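Local coordinates for OBG-type G domain-containing protein (Pyrococcus horikoshii, PDB 2E87), which binds guanine nucleotides, here GDP, through an Obg-type G domain and is probably a GTPase, although its cellular role is unknown, at residues D255-C260 with I287-V292. Sequence-based numbering, arbitrary orientation.
With GDP (guanosine-5'-diphosphate), chain F.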
ATOM      1  N   ASP A 255      10.718 -17.268  25.641  1.00 41.66           N
ATOM      2  CA  ASP A 255      12.018 -17.927  25.798  1.00 42.45           C
ATOM      3  C   ASP A 255      12.252 -18.073  27.302  1.00 41.72           C
ATOM      4  O   ASP A 255      12.834 -17.198  27.939  1.00 38.17           O
ATOM      5  CB  ASP A 255      13.148 -17.096  25.171  1.00 39.41           C
ATOM      6  CG  ASP A 255      14.538 -17.647  25.513  1.00 44.72           C
ATOM      7  OD1 ASP A 255      14.613 -18.782  26.040  1.00 43.82           O
ATOM      8  OD2 ASP A 255      15.554 -16.957  25.255  1.00 44.35           O
ATOM      9  N   PRO A 256      11.801 -19.184  27.886  1.00 44.79           N
ATOM     10  CA  PRO A 256      11.957 -19.432  29.327  1.00 47.15           C
ATOM     11  C   PRO A 256      13.391 -19.424  29.851  1.00 45.87           C
ATOM     12  O   PRO A 256      13.611 -19.248  31.040  1.00 46.55           O
ATOM     13  CB  PRO A 256      11.289 -20.792  29.521  1.00 44.12           C
ATOM     14  CG  PRO A 256      10.313 -20.865  28.406  1.00 50.99           C
ATOM     15  CD  PRO A 256      11.081 -20.295  27.247  1.00 48.83           C
ATOM     16  N   SER A 257      14.358 -19.621  28.963  1.00 44.56           N
ATOM     17  CA  SER A 257      15.766 -19.646  29.342  1.00 41.50           C
ATOM     18  C   SER A 257      16.296 -18.231  29.619  1.00 47.94           C
ATOM     19  O   SER A 257      17.281 -18.042  30.339  1.00 48.98           O
ATOM     20  CB  SER A 257      16.587 -20.258  28.210  1.00 38.56           C
ATOM     21  OG  SER A 257      16.935 -19.254  27.260  1.00 42.37           O
ATOM     22  N   GLU A 258      15.635 -17.249  29.019  1.00 40.81           N
ATOM     23  CA  GLU A 258      15.996 -15.848  29.143  1.00 41.09           C
ATOM     24  C   GLU A 258      17.316 -15.572  28.434  1.00 44.35           C
ATOM     25  O   GLU A 258      17.896 -14.502  28.590  1.00 47.68           O
ATOM     26  CB  GLU A 258      16.041 -15.416  30.619  1.00 38.24           C
ATOM     27  CG  GLU A 258      14.677 -15.535  31.315  1.00 44.04           C
ATOM     28  CD  GLU A 258      14.687 -15.141  32.794  1.00 39.36           C
ATOM     29  OE1 GLU A 258      15.763 -14.857  33.337  1.00 42.55           O
ATOM     30  OE2 GLU A 258      13.606 -15.120  33.415  1.00 45.50           O
ATOM     31  N   HIS A 259      17.786 -16.525  27.632  1.00 42.79           N
ATOM     32  CA  HIS A 259      19.038 -16.306  26.905  1.00 42.28           C
ATOM     33  C   HIS A 259      18.841 -15.213  25.868  1.00 42.37           C
ATOM     34  O   HIS A 259      19.804 -14.607  25.404  1.00 41.98           O
ATOM     35  CB  HIS A 259      19.517 -17.593  26.241  1.00 48.93           C
ATOM     36  CG  HIS A 259      19.893 -18.664  27.219  1.00 58.85           C
ATOM     37  ND1 HIS A 259      20.104 -19.974  26.847  1.00 61.48           N
ATOM     38  CD2 HIS A 259      20.068 -18.621  28.561  1.00 58.39           C
ATOM     39  CE1 HIS A 259      20.388 -20.691  27.919  1.00 61.43           C
ATOM     40  NE2 HIS A 259      20.372 -19.895  28.971  1.00 58.63           N
ATOM     41  N   CYS A 260      17.587 -14.958  25.503  1.00 39.61           N
ATOM     42  CA  CYS A 260      17.280 -13.890  24.556  1.00 37.94           C
ATOM     43  C   CYS A 260      17.710 -12.536  25.148  1.00 39.28           C
ATOM     44  O   CYS A 260      17.906 -11.562  24.418  1.00 37.17           O
ATOM     45  CB  CYS A 260      15.784 -13.867  24.265  1.00 37.80           C
ATOM     46  SG  CYS A 260      14.773 -13.698  25.766  1.00 47.09           S
ATOM     47  N   ILE A 287       6.405 -22.145  23.555  1.00 43.29           N
ATOM     48  CA  ILE A 287       7.462 -21.996  24.561  1.00 42.82           C
ATOM     49  C   ILE A 287       8.722 -22.595  23.924  1.00 45.45           C
ATOM     50  O   ILE A 287       8.885 -23.818  23.868  1.00 45.03           O
ATOM     51  CB  ILE A 287       7.096 -22.753  25.849  1.00 41.58           C
ATOM     52  CG1 ILE A 287       5.773 -22.220  26.383  1.00 40.91           C
ATOM     53  CG2 ILE A 287       8.179 -22.588  26.886  1.00 43.48           C
ATOM     54  CD1 ILE A 287       5.398 -22.745  27.755  1.00 40.44           C
ATOM     55  N   ASN A 288       9.600 -21.722  23.436  1.00 44.99           N
ATOM     56  CA  ASN A 288      10.820 -22.128  22.738  1.00 43.09           C
ATOM     57  C   ASN A 288      12.016 -22.387  23.635  1.00 48.02           C
ATOM     58  O   ASN A 288      11.933 -22.235  24.846  1.00 49.96           O
ATOM     59  CB  ASN A 288      11.175 -21.064  21.697  1.00 46.52           C
ATOM     60  CG  ASN A 288      12.108 -21.583  20.610  1.00 50.36           C
ATOM     61  OD1 ASN A 288      11.971 -22.715  20.130  1.00 50.73           O
ATOM     62  ND2 ASN A 288      13.045 -20.743  20.196  1.00 44.52           N
ATOM     63  N   LYS A 289      13.136 -22.772  23.025  1.00 51.14           N
ATOM     64  CA  LYS A 289      14.359 -23.076  23.771  1.00 58.28           C
ATOM     65  C   LYS A 289      14.165 -24.161  24.854  1.00 56.61           C
ATOM     66  O   LYS A 289      14.807 -24.106  25.898  1.00 55.09           O
ATOM     67  CB  LYS A 289      14.924 -21.811  24.449  1.00 58.30           C
ATOM     68  CG  LYS A 289      15.850 -20.947  23.603  1.00 55.95           C
ATOM     69  CD  LYS A 289      15.093 -19.902  22.822  1.00 51.09           C
ATOM     70  CE  LYS A 289      16.057 -18.980  22.079  1.00 55.34           C
ATOM     71  NZ  LYS A 289      16.805 -18.067  22.988  1.00 49.99           N
ATOM     72  N   ILE A 290      13.290 -25.136  24.625  1.00 53.95           N
ATOM     73  CA  ILE A 290      13.098 -26.176  25.634  1.00 60.53           C
ATOM     74  C   ILE A 290      14.347 -27.052  25.791  1.00 63.88           C
ATOM     75  O   ILE A 290      14.516 -27.724  26.808  1.00 60.29           O
ATOM     76  CB  ILE A 290      11.908 -27.098  25.303  1.00 58.47           C
ATOM     77  CG1 ILE A 290      12.122 -27.767  23.943  1.00 59.28           C
ATOM     78  CG2 ILE A 290      10.622 -26.312  25.337  1.00 61.75           C
ATOM     79  CD1 ILE A 290      11.004 -28.702  23.556  1.00 55.16           C
ATOM     80  N   ASP A 291      15.217 -27.036  24.782  1.00 67.71           N
ATOM     81  CA  ASP A 291      16.446 -27.830  24.793  1.00 69.37           C
ATOM     82  C   ASP A 291      17.524 -27.275  25.729  1.00 73.08           C
ATOM     83  O   ASP A 291      18.488 -27.968  26.059  1.00 71.03           O
ATOM     84  CB  ASP A 291      17.018 -27.928  23.373  1.00 67.86           C
ATOM     85  CG  ASP A 291      17.386 -26.565  22.796  1.00 67.49           C
ATOM     86  OD1 ASP A 291      16.489 -25.705  22.701  1.00 72.30           O
ATOM     87  OD2 ASP A 291      18.564 -26.351  22.439  1.00 63.00           O
ATOM     88  N   VAL A 292      17.359 -26.027  26.155  1.00 75.16           N
ATOM     89  CA  VAL A 292      18.335 -25.387  27.030  1.00 76.57           C
ATOM     90  C   VAL A 292      17.652 -24.673  28.197  1.00 76.97           C
ATOM     91  O   VAL A 292      18.310 -24.123  29.076  1.00 78.13           O
ATOM     92  CB  VAL A 292      19.200 -24.374  26.227  1.00 77.04           C
ATOM     93  CG1 VAL A 292      20.284 -23.794  27.099  1.00 81.43           C
ATOM     94  CG2 VAL A 292      19.835 -25.067  25.032  1.00 75.91           C
TER
HETATM   95  PB  GDP F 400      14.459 -13.571  16.624  1.00 34.29           P
HETATM   96  O1B GDP F 400      15.322 -12.352  16.891  1.00 35.50           O
HETATM   97  O2B GDP F 400      13.213 -13.662  17.653  1.00 38.01           O
HETATM   98  O3B GDP F 400      14.207 -13.962  15.165  1.00 40.28           O
HETATM   99  O3A GDP F 400      15.391 -14.755  17.145  1.00 38.10           O
HETATM  100  PA  GDP F 400      16.264 -15.820  16.297  1.00 49.44           P
HETATM  101  O1A GDP F 400      15.400 -16.650  15.414  1.00 35.94           O
HETATM  102  O2A GDP F 400      17.366 -15.014  15.426  1.00 43.14           O
HETATM  103  O5' GDP F 400      16.977 -16.772  17.378  1.00 49.60           O
HETATM  104  C5' GDP F 400      17.840 -15.964  18.202  1.00 49.26           C
HETATM  105  C4' GDP F 400      19.002 -16.822  18.738  1.00 50.05           C
HETATM  106  O4' GDP F 400      18.460 -17.976  19.484  1.00 45.67           O
HETATM  107  C3' GDP F 400      19.878 -17.465  17.661  1.00 50.55           C
HETATM  108  O3' GDP F 400      21.306 -17.520  17.619  1.00 52.83           O
HETATM  109  C2' GDP F 400      19.131 -18.779  17.361  1.00 50.41           C
HETATM  110  O2' GDP F 400      20.097 -19.721  16.857  1.00 51.86           O
HETATM  111  C1' GDP F 400      18.867 -19.217  18.786  1.00 51.49           C
HETATM  112  N9  GDP F 400      17.778 -20.199  18.891  1.00 55.30           N
HETATM  113  C8  GDP F 400      16.609 -20.230  18.177  1.00 58.10           C
HETATM  114  N7  GDP F 400      15.882 -21.254  18.543  1.00 57.03           N
HETATM  115  C5  GDP F 400      16.534 -21.940  19.514  1.00 55.60           C
HETATM  116  C6  GDP F 400      16.250 -23.123  20.285  1.00 53.62           C
HETATM  117  O6  GDP F 400      15.207 -23.748  20.121  1.00 48.85           O
HETATM  118  N1  GDP F 400      17.180 -23.533  21.214  1.00 57.49           N
HETATM  119  C2  GDP F 400      18.363 -22.825  21.401  1.00 57.60           C
HETATM  120  N2  GDP F 400      19.269 -23.257  22.331  1.00 61.75           N
HETATM  121  N3  GDP F 400      18.635 -21.738  20.692  1.00 56.93           N
HETATM  122  C4  GDP F 400      17.761 -21.266  19.751  1.00 58.50           C
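Asp291, the last residue of the NKxD motif of this G domain, reads the guanine edge: its OD1 accepts from GDP N1 at 2.7 Å in a nearly straight bond (173°), while OD2 takes the amino group N2 at 3.2 Å and a more bent angle. It is a worked example of guanine recognition in P-loop GTPases. The aliphatic chain of Lys289 lies flat over one face of the guanine, its CE 3.7 Å from GDP C4 and as close to the ribose oxygen O4'. Asn288 lies beside the base, its ND2 3.3 Å from GDP N7, and is fixed by OD1 accepting from Ala317 N and ND2 donating to Val178 O of the P-loop. Val292 touches both partners, CG2 at GDP N2 and CG1 in the plane of the His259 ring, at its edge. Bends at chi2 (89°) and chi4 (-71°) carry the lysine on to Asp255: Lys289 NZ forms a 2.8 Å salt bridge with Asp255 OD2, approaching from well above the carboxylate plane. In the second shell, Asp255 OD2 also accepts the amide of Cys260, almost along the C-O axis, and OD1 receives the Ser257 hydroxyl on the syn lone pair together with the Ser257 amide, which closes an Asx turn. Ser257 OG in turn accepts from His259 N at 2.9 Å, an ST turn. So many donors probably keep Asp255 ionised, and they fix the rotation of the group that steers the lysine. Both loops leave the ends of adjacent parallel strands, 249-254 and 283-287, and Pro256 packs beside Ile287 and against helix 295-307, where it touches Ile298 and Leu301.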